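Side-chain contacts in DyP-type peroxidase (Pleurotus ostreatus PC15, PDB 6FSK), which is a heme b peroxidase of the dye-decolorizing family that probably uses hydrogen peroxide to oxidise dyes and Mn(II): residues A36-A39 against H40-P43; N147-L150 against D151-H155. The protein carries 1 engineered substitution. All coordinates share one frame; numbering follows the deposited sequence.

Interaction 1 (A36-A39 against H40-P43); sequences ANMA and HFIP
Met38 and Phe41 lie side by side and point the same way, the sulfur reaching the rim of the ring: SD of Met38 stands 3.7 Å from CD2 of Phe41, in the ring plane, 83° off the normal. This is a Met-aromatic contact at the ring edge. Bends at chi2 (-67°) and chi3 (-68°) of Met38 bring its methyl CE to 4.1 Å from CG1 of Ile42, and the side chains of Met38 and Ile42 cross at about a right angle. The backbone bonds behind them are mixed in spacing. The carbonyl O of Asn37 accepts from both Phe41 N and His40 N, while Met38 O takes Ile42 N at 3.0 Å and, weakly, Phe41 N. Pro43 has no N-H to offer, and its CD rests 3.4 Å from Ala39 O. Further out, Phe157 meets the Phe41 ring edge-to-face, and Leu478 of helix 475-481 touches both Met38 and Ile42. Mixed i+3 and i+4 bonding, with a 3-10 segment at Ile42 and Pro43, is characteristic of the last part of a helix such as 31-41, here packed on the sheet of the ferredoxin-like DyP fold.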
# COMPACT_ATOMS: atom_id res chain seq x y z
N ALA A 36 -1.00 -30.51 -9.49
CA ALA A 36 -2.25 -31.21 -9.66
C ALA A 36 -3.37 -30.58 -8.78
O ALA A 36 -4.52 -30.47 -9.18
CB ALA A 36 -2.04 -32.70 -9.31
N ASN A 37 -3.04 -30.20 -7.50
CA ASN A 37 -4.00 -29.65 -6.62
C ASN A 37 -4.51 -28.23 -7.11
O ASN A 37 -5.66 -27.85 -6.96
CB ASN A 37 -3.40 -29.49 -5.22
CG ASN A 37 -3.08 -30.79 -4.54
OD1 ASN A 37 -3.52 -31.91 -4.95
ND2 ASN A 37 -2.32 -30.70 -3.50
N MET A 38 -3.60 -27.54 -7.76
CA MET A 38 -3.87 -26.22 -8.30
C MET A 38 -5.03 -26.29 -9.27
O MET A 38 -5.88 -25.41 -9.35
CB MET A 38 -2.71 -25.62 -9.01
CG MET A 38 -1.74 -24.90 -8.09
SD MET A 38 -2.38 -23.40 -7.29
CE MET A 38 -2.58 -22.25 -8.67
N ALA A 39 -5.16 -27.39 -9.98
CA ALA A 39 -6.34 -27.48 -10.86
C ALA A 39 -7.68 -27.40 -10.24
O ALA A 39 -8.63 -26.89 -10.82
CB ALA A 39 -6.22 -28.76 -11.70
N HIS A 40 -7.79 -27.89 -9.01
CA HIS A 40 -8.95 -27.81 -8.26
C HIS A 40 -9.14 -26.49 -7.56
O HIS A 40 -10.25 -26.11 -7.27
CB HIS A 40 -8.94 -28.91 -7.21
CG HIS A 40 -9.11 -30.25 -7.83
ND1 HIS A 40 -8.06 -31.11 -8.05
CD2 HIS A 40 -10.20 -30.81 -8.43
CE1 HIS A 40 -8.51 -32.18 -8.67
NE2 HIS A 40 -9.79 -32.02 -8.93
N PHE A 41 -8.04 -25.80 -7.27
CA PHE A 41 -8.07 -24.48 -6.64
C PHE A 41 -8.52 -23.39 -7.61
O PHE A 41 -9.29 -22.52 -7.23
CB PHE A 41 -6.68 -24.16 -6.11
CG PHE A 41 -6.53 -22.78 -5.44
CD1 PHE A 41 -7.50 -22.26 -4.61
CD2 PHE A 41 -5.42 -22.08 -5.69
CE1 PHE A 41 -7.32 -21.03 -4.00
CE2 PHE A 41 -5.21 -20.85 -5.06
CZ PHE A 41 -6.22 -20.33 -4.28
N ILE A 42 -8.06 -23.42 -8.85
CA ILE A 42 -8.25 -22.31 -9.75
C ILE A 42 -9.69 -21.84 -9.93
O ILE A 42 -9.99 -20.65 -9.92
CB ILE A 42 -7.50 -22.57 -11.10
CG1 ILE A 42 -6.01 -22.48 -10.93
CG2 ILE A 42 -8.00 -21.59 -12.22
CD1 ILE A 42 -5.21 -23.16 -12.02
N PRO A 43 -10.69 -22.75 -10.02
CA PRO A 43 -12.08 -22.31 -10.15
C PRO A 43 -12.66 -21.55 -8.98
O PRO A 43 -13.71 -20.94 -9.13
CB PRO A 43 -12.87 -23.63 -10.37
CG PRO A 43 -11.88 -24.54 -10.82
CD PRO A 43 -10.57 -24.20 -10.21

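Interaction 2 (N147-L150 against D151-H155)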
# COMPACT_ATOMS: atom_id res chain seq x y z
N ASN A 147 -12.94 -18.17 7.26
CA ASN A 147 -12.37 -19.41 7.75
C ASN A 147 -12.94 -20.63 7.03
O ASN A 147 -12.19 -21.57 6.75
CB ASN A 147 -12.51 -19.55 9.29
CG ASN A 147 -11.75 -18.46 10.08
OD1 ASN A 147 -10.78 -17.93 9.63
ND2 ASN A 147 -12.21 -18.16 11.31
N LYS A 148 -14.21 -20.59 6.70
CA LYS A 148 -14.83 -21.66 5.92
C LYS A 148 -14.22 -21.80 4.55
O LYS A 148 -13.90 -22.93 4.10
CB LYS A 148 -16.34 -21.44 5.85
CG LYS A 148 -17.09 -22.43 4.95
CD LYS A 148 -18.59 -22.11 4.91
CE LYS A 148 -19.33 -23.24 4.22
NZ LYS A 148 -20.78 -22.90 4.08
N LYS A 149 -14.03 -20.68 3.85
CA LYS A 149 -13.42 -20.72 2.55
C LYS A 149 -11.94 -21.10 2.66
O LYS A 149 -11.44 -21.90 1.87
CB LYS A 149 -13.59 -19.37 1.83
CG LYS A 149 -12.93 -19.34 0.46
CD LYS A 149 -13.43 -20.39 -0.54
CE LYS A 149 -14.87 -20.14 -0.78
NZ LYS A 149 -15.27 -20.96 -2.01
N LEU A 150 -11.18 -20.53 3.60
CA LEU A 150 -9.81 -20.92 3.72
C LEU A 150 -9.64 -22.42 4.05
O LEU A 150 -8.73 -23.07 3.53
CB LEU A 150 -9.08 -19.98 4.71
CG LEU A 150 -7.58 -20.18 4.86
CD1 LEU A 150 -6.83 -20.08 3.56
CD2 LEU A 150 -7.09 -19.11 5.83
N ASP A 151 -10.50 -22.97 4.93
CA ASP A 151 -10.42 -24.44 5.24
C ASP A 151 -10.65 -25.27 3.98
O ASP A 151 -9.99 -26.26 3.78
CB ASP A 151 -11.48 -24.81 6.26
CG ASP A 151 -11.12 -24.37 7.63
OD1 ASP A 151 -10.00 -23.87 7.83
OD2 ASP A 151 -11.97 -24.53 8.54
N GLU A 152 -11.57 -24.84 3.11
CA GLU A 152 -11.82 -25.53 1.86
C GLU A 152 -10.58 -25.51 0.96
O GLU A 152 -10.16 -26.54 0.36
CB GLU A 152 -13.03 -24.88 1.23
CG GLU A 152 -13.54 -25.49 -0.03
CD GLU A 152 -14.78 -24.77 -0.53
OE1 GLU A 152 -15.07 -23.60 -0.09
OE2 GLU A 152 -15.39 -25.37 -1.45
N ILE A 153 -9.88 -24.38 0.91
CA ILE A 153 -8.68 -24.31 0.13
C ILE A 153 -7.57 -25.12 0.72
O ILE A 153 -6.87 -25.83 0.03
CB ILE A 153 -8.21 -22.81 -0.09
CG1 ILE A 153 -9.32 -21.98 -0.72
CG2 ILE A 153 -6.96 -22.69 -0.94
CD1 ILE A 153 -9.82 -22.55 -2.03
N LYS A 154 -7.40 -25.06 2.05
CA LYS A 154 -6.38 -25.86 2.65
C LYS A 154 -6.56 -27.36 2.36
O LYS A 154 -5.57 -28.08 2.18
CB LYS A 154 -6.36 -25.61 4.14
CG LYS A 154 -5.80 -24.23 4.34
CD LYS A 154 -5.43 -23.88 5.75
CE LYS A 154 -6.47 -23.76 6.73
NZ LYS A 154 -5.71 -22.91 7.75
N HIS A 155 -7.83 -27.77 2.42
CA HIS A 155 -8.20 -29.18 2.11
C HIS A 155 -7.78 -29.61 0.70
O HIS A 155 -7.21 -30.69 0.48
CB HIS A 155 -9.69 -29.39 2.33
CG HIS A 155 -10.08 -30.83 2.23
ND1 HIS A 155 -10.66 -31.38 1.10
CD2 HIS A 155 -9.96 -31.85 3.12
CE1 HIS A 155 -10.91 -32.66 1.31
NE2 HIS A 155 -10.46 -32.97 2.52
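Lys149 NZ meets Glu152 OE1 at 3.3 Å, a salt bridge whose hydrogen bond is weak, between residues three apart on helix 144-156 of the alpha+beta barrel domain. The lysine chain folds at chi2 (59°) and chi3 (62°), which brings CD and CE as well as the ammonium group up to the same carboxylate oxygen. The second oxygen of Glu152, OE2, has a weak hydrogen bond with His44 NE2. The carboxylate thus has a partner at each oxygen, and Lys149 itself is buried, its side chain touching Val138 and Met72. With an alanine here in place of Lys149, OE1 of Glu152 would probably lose its charged mate, and the side-chain contacts with Val138 and Met72 would be likely to go with it.

The close-packed side of the helix faces the sheet: Leu150 touches Thr22 and Val138, and Ile153 touches Ile136. Here Ile153 also lays CG1 against the carbonyl of the previous turn, 3.3 Å from Lys149 O. Toward solvent the contacts thin out. Asp151 is exposed, and its carboxylate lies near Asn147 O, but both are acceptors and no hydrogen bond joins them; the backbone does the holding there, Asp151 N bonding to Asn147 O at 2.9 Å. Along the sheet-facing side Lys154, which also touches Phe24, crosses Leu150 at a slant, resting CE 4.2 Å from Leu150 CG, while Lys154 N bonds to Leu150 O at 2.8 Å.

Interaction 1 and interaction 2 sit on two different helices, 31-41 and 144-156; the centres of the two interactions are about 13 Å apart, and they touch directly where Phe41 CD1 packs 3.5 Å from Ile153 CD1. Both helices lean on the same antiparallel sheet, Phe41 on strand 74-80 and Ile153 on strand 134-140, and each contact mixes buried with exposed residues. Their chemistry differs. At 36-43 the inward side chains are apolar: sulfur, ring and branched aliphatic. At 147-155 the helix continues with i+4 bonds, and a salt bridge from a buried lysine to a partly exposed glutamate accompanies the aliphatic face. Both lie away from the heme site.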